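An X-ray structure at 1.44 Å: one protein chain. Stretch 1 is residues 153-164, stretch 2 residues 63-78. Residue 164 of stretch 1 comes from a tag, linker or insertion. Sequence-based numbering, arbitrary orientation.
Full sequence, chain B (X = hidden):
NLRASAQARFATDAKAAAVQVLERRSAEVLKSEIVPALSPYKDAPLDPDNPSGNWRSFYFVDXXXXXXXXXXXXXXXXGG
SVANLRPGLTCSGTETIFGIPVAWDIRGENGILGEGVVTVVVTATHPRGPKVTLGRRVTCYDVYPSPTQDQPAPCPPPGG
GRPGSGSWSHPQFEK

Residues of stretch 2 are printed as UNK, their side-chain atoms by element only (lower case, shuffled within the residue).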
# COMPACT_ATOMS: atom_id res chain seq x y z
N ALA B 153 20.81 3.50 14.47
CA ALA B 153 19.67 4.32 14.70
C ALA B 153 19.17 4.90 13.38
O ALA B 153 19.96 5.37 12.55
CB ALA B 153 20.00 5.43 15.65
N PRO B 154 17.85 4.94 13.10
CA PRO B 154 16.77 4.64 14.03
C PRO B 154 16.20 3.22 13.99
O PRO B 154 15.08 2.97 14.50
CB PRO B 154 15.65 5.58 13.58
CG PRO B 154 15.86 5.66 12.07
CD PRO B 154 17.35 5.54 11.86
N CYS B 155 16.94 2.30 13.37
CA CYS B 155 16.52 0.89 13.40
C CYS B 155 16.64 0.36 14.82
O CYS B 155 17.60 0.66 15.54
CB CYS B 155 17.34 0.02 12.49
SG CYS B 155 17.20 0.46 10.73
N PRO B 156 15.69 -0.48 15.25
CA PRO B 156 15.79 -1.12 16.55
C PRO B 156 16.79 -2.26 16.49
O PRO B 156 17.08 -2.80 15.43
CB PRO B 156 14.38 -1.64 16.79
CG PRO B 156 13.90 -1.97 15.40
CD PRO B 156 14.50 -0.90 14.49
N PRO B 157 17.32 -2.70 17.65
CA PRO B 157 18.10 -3.92 17.68
C PRO B 157 17.17 -5.09 17.41
O PRO B 157 15.95 -4.98 17.58
CB PRO B 157 18.66 -3.96 19.10
CG PRO B 157 17.62 -3.23 19.89
CD PRO B 157 17.08 -2.13 18.98
N PRO B 158 17.71 -6.26 17.02
CA PRO B 158 16.87 -7.45 16.90
C PRO B 158 16.02 -7.67 18.16
O PRO B 158 16.51 -7.62 19.26
CB PRO B 158 17.87 -8.58 16.66
CG PRO B 158 19.10 -7.90 16.14
CD PRO B 158 19.12 -6.50 16.71
N GLY B 159 14.72 -7.87 17.97
CA GLY B 159 13.80 -8.08 19.06
C GLY B 159 13.35 -6.81 19.77
O GLY B 159 12.58 -6.87 20.76
N GLY B 160 13.79 -5.66 19.26
CA GLY B 160 13.51 -4.37 19.90
C GLY B 160 12.41 -3.53 19.26
O GLY B 160 12.26 -2.34 19.57
N GLY B 161 11.60 -4.14 18.39
CA GLY B 161 10.45 -3.43 17.82
C GLY B 161 9.18 -3.65 18.64
O GLY B 161 9.19 -3.98 19.83
N ARG B 162 8.05 -3.46 17.97
CA ARG B 162 6.77 -3.66 18.59
C ARG B 162 6.53 -5.16 18.69
O ARG B 162 6.77 -5.90 17.74
CB ARG B 162 5.67 -3.02 17.75
CG ARG B 162 5.79 -1.50 17.61
CD ARG B 162 4.70 -0.95 16.68
NE ARG B 162 3.40 -1.00 17.34
CZ ARG B 162 2.95 -0.10 18.21
NH1 ARG B 162 3.62 1.05 18.41
NH2 ARG B 162 1.84 -0.35 18.90
N PRO B 163 6.06 -5.65 19.84
CA PRO B 163 5.84 -7.08 20.00
C PRO B 163 4.81 -7.62 18.99
O PRO B 163 3.84 -6.91 18.67
CB PRO B 163 5.26 -7.22 21.39
CG PRO B 163 5.36 -5.89 22.06
CD PRO B 163 5.68 -4.84 21.02
N GLY B 164 5.02 -8.85 18.52
CA GLY B 164 4.11 -9.46 17.57
C GLY B 164 2.68 -9.56 18.13
O GLY B 164 2.45 -9.93 19.28
N UNK B 63 6.91 7.82 15.68
CA UNK B 63 5.71 7.25 15.05
C UNK B 63 5.70 5.73 15.21
O UNK B 63 4.62 5.14 15.46
c UNK B 63 5.54 11.37 12.83
c UNK B 63 5.99 10.08 12.98
c UNK B 63 5.63 7.64 13.57
c UNK B 63 3.81 9.38 13.58
c UNK B 63 4.22 11.67 13.06
c UNK B 63 3.35 10.67 13.46
o UNK B 63 3.79 12.95 12.89
c UNK B 63 5.14 9.06 13.39
N UNK B 64 6.84 5.07 15.00
CA UNK B 64 6.93 3.61 15.08
C UNK B 64 6.46 3.11 16.45
O UNK B 64 5.65 2.18 16.50
c UNK B 64 8.90 0.97 15.99
c UNK B 64 8.48 -1.19 15.02
c UNK B 64 8.03 -0.57 13.88
c UNK B 64 8.02 0.81 13.80
c UNK B 64 8.45 1.61 14.84
c UNK B 64 8.35 3.11 14.78
o UNK B 64 8.44 -2.56 15.14
c UNK B 64 8.92 -0.42 16.06
N UNK B 65 6.95 3.71 17.53
CA UNK B 65 6.63 3.24 18.86
C UNK B 65 5.33 3.84 19.42
O UNK B 65 4.80 3.31 20.43
c UNK B 65 8.86 1.19 19.88
c UNK B 65 11.06 0.79 19.06
c UNK B 65 8.94 2.53 19.54
c UNK B 65 9.91 0.32 19.64
c UNK B 65 11.16 2.12 18.73
c UNK B 65 10.12 2.99 18.97
c UNK B 65 7.80 3.47 19.82
N UNK B 66 4.79 4.91 18.83
CA UNK B 66 3.60 5.55 19.39
C UNK B 66 2.31 5.10 18.71
O UNK B 66 1.27 5.31 19.27
c UNK B 66 3.67 7.05 19.30
o UNK B 66 4.83 7.54 19.97
N UNK B 67 2.39 4.52 17.51
CA UNK B 67 1.23 4.38 16.66
C UNK B 67 1.03 2.93 16.28
O UNK B 67 1.95 2.30 15.78
s UNK B 67 1.49 6.97 15.68
c UNK B 67 1.41 5.20 15.40
N UNK B 68 -0.21 2.35 16.43
CA UNK B 68 -1.41 3.06 16.89
C UNK B 68 -1.54 3.22 18.40
O UNK B 68 -2.36 3.99 18.85
c UNK B 68 -0.48 0.95 16.06
c UNK B 68 -2.54 2.16 16.41
c UNK B 68 -1.93 0.78 16.43
N UNK B 69 -0.69 2.54 19.13
CA UNK B 69 -0.63 2.59 20.59
C UNK B 69 0.83 2.68 21.01
O UNK B 69 1.67 2.24 20.25
c UNK B 69 -2.71 1.17 20.94
o UNK B 69 -0.54 0.17 20.85
c UNK B 69 -1.24 1.35 21.26
N UNK B 70 1.09 3.26 22.17
CA UNK B 70 2.44 3.50 22.66
C UNK B 70 2.99 2.21 23.28
O UNK B 70 2.34 1.57 24.17
c UNK B 70 2.06 7.06 24.18
c UNK B 70 2.45 4.63 23.68
n UNK B 70 4.42 7.69 26.90
c UNK B 70 3.35 7.77 26.14
n UNK B 70 3.26 7.11 24.99
n UNK B 70 2.34 8.51 26.53
c UNK B 70 2.08 5.99 23.11
N UNK B 71 4.18 1.84 22.82
CA UNK B 71 4.95 0.67 23.25
C UNK B 71 6.34 1.19 23.63
O UNK B 71 6.91 2.02 22.92
c UNK B 71 3.72 -1.01 21.83
c UNK B 71 5.04 -0.31 22.06
c UNK B 71 6.20 -1.27 22.17
N UNK B 72 6.88 0.72 24.75
CA UNK B 72 8.24 1.08 25.15
C UNK B 72 9.26 0.50 24.18
O UNK B 72 9.25 -0.68 23.85
c UNK B 72 8.52 0.62 26.55
N UNK B 73 10.24 1.31 23.71
CA UNK B 73 11.35 0.76 22.94
C UNK B 73 12.27 -0.05 23.86
O UNK B 73 12.07 -0.07 25.10
c UNK B 73 11.22 3.15 22.68
c UNK B 73 10.31 2.77 23.84
c UNK B 73 12.13 1.99 22.43
N UNK B 74 13.23 -0.72 23.25
CA UNK B 74 14.30 -1.44 23.95
C UNK B 74 15.18 -0.41 24.66
O UNK B 74 15.15 0.77 24.35
c UNK B 74 15.10 -2.29 22.99
o UNK B 74 15.93 -1.51 22.14
N UNK B 75 15.98 -0.82 25.66
CA UNK B 75 16.79 0.15 26.39
C UNK B 75 17.80 0.93 25.52
O UNK B 75 18.31 1.97 25.96
c UNK B 75 17.55 -0.74 27.37
c UNK B 75 16.06 -2.19 26.18
c UNK B 75 16.72 -1.98 27.52
N UNK B 76 18.11 0.43 24.33
CA UNK B 76 19.07 1.10 23.42
C UNK B 76 18.45 2.29 22.67
O UNK B 76 19.13 3.05 21.99
c UNK B 76 22.70 -0.42 23.28
c UNK B 76 20.34 -1.04 22.72
c UNK B 76 19.49 0.14 22.30
c UNK B 76 21.75 -0.95 22.23
n UNK B 76 22.68 -1.26 24.50
N UNK B 77 17.13 2.40 22.68
CA UNK B 77 16.48 3.48 21.92
C UNK B 77 15.62 4.25 22.89
O UNK B 77 14.78 3.66 23.58
c UNK B 77 16.25 2.54 19.58
c UNK B 77 15.25 2.32 18.48
c UNK B 77 15.53 2.99 20.82
n UNK B 77 15.31 3.19 17.47
o UNK B 77 14.52 1.34 18.54
N UNK B 78 15.84 5.55 22.92
CA UNK B 78 15.09 6.48 23.73
C UNK B 78 15.06 6.05 25.20
O UNK B 78 14.10 6.21 25.86
c UNK B 78 14.20 8.57 21.55
c UNK B 78 13.61 7.18 21.74
c UNK B 78 13.66 6.67 23.19
n UNK B 78 13.03 10.02 18.41
c UNK B 78 13.01 9.69 19.70
n UNK B 78 11.95 9.93 20.46
n UNK B 78 14.08 9.06 20.19
O HOH W 1 10.56 -2.86 22.34
O HOH W 2 14.07 -0.58 20.42
O HOH W 3 13.12 1.55 15.79

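Position 63, in a helix that begins earlier in the chain, carries one carbon and a six-carbon ring bearing one oxygen; it points away from stretch 1 and is Tyr-63. Position 64 has the same make-up, but its oxygen lies 3.0 Å from Arg-162 N and accepts a nearly straight hydrogen bond, and one ring face is covered by Arg-162 CD. This is Tyr-64. At position 65 the six-carbon ring has no oxygen, and its edge meets Gly-160 O, hence Phe-65. One carbon and one oxygen at position 66, clear of stretch 1, make Ser-66. Position 67, where the chain leaves helical geometry, has one carbon and a sulfur: Cys-67.

Three carbons closing onto the backbone N after a cis peptide bond identify position 68 as Pro-68. At position 69 one carbon carries an oxygen and a carbon, and the oxygen receives a weak hydrogen bond from Arg-162 NH2 (3.1 Å); this is Thr-69. Position 70 has three carbons, a nitrogen and a carbon with two more nitrogens, directed away: Arg-70. Position 71 has a carbon bearing two carbons, one 3.8 Å from Pro-163 CD and the other beside the Arg-162 guanidinium, as expected of Val-71.

A single carbon at position 72 gives Ala-72, and three carbons closing a ring onto the backbone N at position 73 give Pro-73. Position 74 bears one carbon and one oxygen, the oxygen 3.3 Å from Pro-157 CG; it is Ser-74. Position 75, another closed ring without contact, is Pro-75. Four carbons ending in nitrogen mark position 76 as Lys-76, whose end leads away. At position 77 the third of three carbons carries an oxygen and a nitrogen; the nitrogen donates to Pro-154 O (3.0 Å), so the residue is Gln-77. Position 78 repeats the pattern of position 70, out of reach, and is Arg-78.

The contact rests on two polar sites. Arg-162 NH1 donates to Tyr-64 O (3.0 Å) and Thr-69 O (2.9 Å), and Arg-162 NH2 also reaches Thr-69 O (2.9 Å), so the guanidinium ties the helix end to the following loop; Val-71 CG2 covers one of its faces, Cys-67 O and Pro-68 CD the other. At the second site, water 2 donates to Gln-77 OE1 and Gly-160 O and accepts from Ser-74 N, while water 3 donates to Gln-77 OE1 and Pro-154 O. Between these sites glycine permits close approach: an ideal CB on Gly-161 would lie 2.5 Å from Tyr-64 OH, a clash.

Stretch 2 63-78: YYFSCPTRVAPSPKQR
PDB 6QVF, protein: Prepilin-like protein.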